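Beta-n-acetylhexosaminidase (Streptococcus pneumoniae, PDB 4AZI) probably removes terminal beta-linked N-acetylhexosamine residues from the non-reducing ends of glycans, as a family 20 glycoside hydrolase. Local coordinates at residues E99-A104 with G172-F177. The protein carries 2 engineered substitutions. Residues are numbered along the deposited sequence; the frame is centred on the assembly and turned at random.
With EDO (1,2-ethanediol), chain E.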
loop_
_atom_site.group_PDB
_atom_site.type_symbol
_atom_site.label_atom_id
_atom_site.label_comp_id
_atom_site.label_asym_id
_atom_site.label_seq_id
_atom_site.Cartn_x
_atom_site.Cartn_y
_atom_site.Cartn_z
ATOM N N GLU A 99 9.617 -14.378 -3.161
ATOM C CA GLU A 99 9.281 -15.318 -2.087
ATOM C C GLU A 99 8.137 -14.825 -1.192
ATOM O O GLU A 99 7.297 -15.622 -0.778
ATOM C CB GLU A 99 10.516 -15.642 -1.233
ATOM C CG GLU A 99 10.212 -16.480 0.009
ATOM C CD GLU A 99 11.446 -17.089 0.666
ATOM O OE1 GLU A 99 12.581 -16.731 0.283
ATOM O OE2 GLU A 99 11.280 -17.935 1.566
ATOM N N LEU A 100 8.112 -13.527 -0.885
ATOM C CA LEU A 100 7.033 -12.960 -0.062
ATOM C C LEU A 100 5.682 -13.094 -0.767
ATOM O O LEU A 100 4.686 -13.491 -0.158
ATOM C CB LEU A 100 7.321 -11.494 0.305
ATOM C CG LEU A 100 6.308 -10.743 1.178
ATOM C CD1 LEU A 100 6.259 -11.296 2.605
ATOM C CD2 LEU A 100 6.652 -9.261 1.197
ATOM N N ILE A 101 5.664 -12.768 -2.055
ATOM C CA ILE A 101 4.468 -12.894 -2.882
ATOM C C ILE A 101 3.961 -14.343 -2.982
ATOM O O ILE A 101 2.779 -14.599 -2.773
ATOM C CB ILE A 101 4.694 -12.271 -4.274
ATOM C CG1 ILE A 101 4.988 -10.765 -4.125
ATOM C CG2 ILE A 101 3.486 -12.517 -5.178
ATOM C CD1 ILE A 101 5.300 -10.047 -5.425
ATOM N N GLU A 102 4.851 -15.289 -3.286
ATOM C CA GLU A 102 4.490 -16.709 -3.292
ATOM C C GLU A 102 3.953 -17.141 -1.931
ATOM O O GLU A 102 2.918 -17.812 -1.852
ATOM C CB GLU A 102 5.693 -17.599 -3.629
ATOM C CG GLU A 102 6.564 -17.128 -4.775
ATOM C CD GLU A 102 6.618 -18.097 -5.938
ATOM O OE1 GLU A 102 5.551 -18.598 -6.356
ATOM O OE2 GLU A 102 7.740 -18.345 -6.442
ATOM N N TYR A 103 4.677 -16.770 -0.869
ATOM C CA TYR A 103 4.331 -17.150 0.512
ATOM C C TYR A 103 2.960 -16.621 0.909
ATOM O O TYR A 103 2.136 -17.357 1.469
ATOM C CB TYR A 103 5.391 -16.631 1.490
ATOM C CG TYR A 103 5.165 -17.002 2.940
ATOM C CD1 TYR A 103 5.557 -18.248 3.428
ATOM C CD2 TYR A 103 4.577 -16.098 3.834
ATOM C CE1 TYR A 103 5.360 -18.591 4.761
ATOM C CE2 TYR A 103 4.372 -16.434 5.167
ATOM C CZ TYR A 103 4.769 -17.683 5.626
ATOM O OH TYR A 103 4.578 -18.035 6.946
ATOM N N ALA A 104 2.729 -15.341 0.613
ATOM C CA ALA A 104 1.435 -14.714 0.841
ATOM C C ALA A 104 0.341 -15.427 0.040
ATOM O O ALA A 104 -0.751 -15.675 0.564
ATOM C CB ALA A 104 1.486 -13.232 0.500
ATOM N N GLY A 172 1.451 -9.578 -13.478
ATOM C CA GLY A 172 1.139 -10.992 -13.329
ATOM C C GLY A 172 1.534 -11.619 -12.003
ATOM O O GLY A 172 1.374 -12.821 -11.825
ATOM N N LYS A 173 2.051 -10.815 -11.072
ATOM C CA LYS A 173 2.364 -11.285 -9.717
ATOM C C LYS A 173 1.399 -10.675 -8.690
ATOM O O LYS A 173 1.107 -11.276 -7.653
ATOM C CB LYS A 173 3.817 -10.956 -9.346
ATOM C CG LYS A 173 4.873 -11.629 -10.229
ATOM C CD LYS A 173 6.275 -11.470 -9.656
ATOM C CE LYS A 173 7.342 -12.058 -10.577
ATOM N NZ LYS A 173 7.338 -11.454 -11.945
ATOM N N THR A 174 0.913 -9.475 -8.986
ATOM C CA THR A 174 -0.019 -8.762 -8.119
ATOM C C THR A 174 -1.163 -8.229 -8.991
ATOM O O THR A 174 -1.015 -8.113 -10.211
ATOM C CB THR A 174 0.689 -7.614 -7.351
ATOM O OG1 THR A 174 1.191 -6.639 -8.271
ATOM C CG2 THR A 174 1.865 -8.146 -6.516
ATOM N N LYS A 175 -2.311 -7.937 -8.388
ATOM C CA LYS A 175 -3.411 -7.326 -9.141
ATOM C C LYS A 175 -3.256 -5.818 -9.173
ATOM O O LYS A 175 -3.580 -5.179 -10.178
ATOM C CB LYS A 175 -4.779 -7.654 -8.533
ATOM C CG LYS A 175 -5.128 -9.129 -8.393
ATOM C CD LYS A 175 -6.549 -9.254 -7.834
ATOM C CE LYS A 175 -7.065 -10.682 -7.903
ATOM N NZ LYS A 175 -6.360 -11.601 -6.969
ATOM N N ILE A 176 -2.796 -5.246 -8.060
ATOM C CA ILE A 176 -2.803 -3.784 -7.896
ATOM C C ILE A 176 -1.392 -3.204 -7.848
ATOM O O ILE A 176 -0.476 -3.849 -7.374
ATOM C CB ILE A 176 -3.619 -3.344 -6.654
ATOM C CG1 ILE A 176 -5.082 -3.785 -6.788
ATOM C CG2 ILE A 176 -3.574 -1.822 -6.479
ATOM C CD1 ILE A 176 -5.857 -3.891 -5.485
ATOM N N PHE A 177 -1.227 -1.996 -8.379
ATOM C CA PHE A 177 0.022 -1.243 -8.224
ATOM C C PHE A 177 -0.284 0.181 -7.772
ATOM O O PHE A 177 -0.990 0.921 -8.463
ATOM C CB PHE A 177 0.837 -1.225 -9.531
ATOM C CG PHE A 177 2.237 -0.671 -9.376
ATOM C CD1 PHE A 177 2.483 0.695 -9.515
ATOM C CD2 PHE A 177 3.316 -1.522 -9.089
ATOM C CE1 PHE A 177 3.772 1.206 -9.371
ATOM C CE2 PHE A 177 4.602 -1.015 -8.956
ATOM C CZ PHE A 177 4.830 0.352 -9.099
HETATM C C1 EDO E . 11.318 -10.570 -13.499
HETATM O O1 EDO E . 12.741 -10.539 -13.632
HETATM C C2 EDO E . 10.876 -12.025 -13.421
HETATM O O2 EDO E . 9.999 -12.179 -12.298
#
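I101 reaches from helix 94-106 to K173 and T174, and its two branches divide the work. With chi1 at -62° CG1 lies beside the backbone N and the methyl CG2 anti to it, and CG2 comes within 3.7 Å of the carbonyl O of K173. The longer branch is extended and carries CD1 to 4.1 Å from CG2 of T174 and 4.3 Å from CB of K173. A beta-branched, wholly apolar residue suits this place, since its branches put one methyl against the backbone carbonyl and the other against both side chains; L111 and F170 also touch it.

T174 crosses I101 at about a right angle and meets it with its methyl. Because chi1 is 63°, OG1 is flanked by both backbone branches, while CG2, anti to the carbonyl carbon, is turned to the isoleucine. OG1 makes a weak hydrogen bond of 3.4 Å to O of I176 as the strand begins, so threonine's methyl and hydroxyl serve two different neighbours.

K173 starts toward the helix and its CB lies nearest I101 of its side-chain atoms, but the end of the chain leads away. Lysine suits this exposed place: its aliphatic base packs on the isoleucine, while NZ hydrogen-bonds O of F169, with a cation-pi contact to that ring, and a 1,2-ethanediol, probably from the crystallisation liquor, that Q94 also holds.

The contact is modest, without hydrogen bonds between the segments, and lies at the surface. It sets the helix leading into the third barrel strand, 110-117, against the loop entering the fourth, 176-180, a packing of outer helix on alpha-to-beta loop that belongs to the (beta/alpha)8 TIM barrel of family 20 hydrolases.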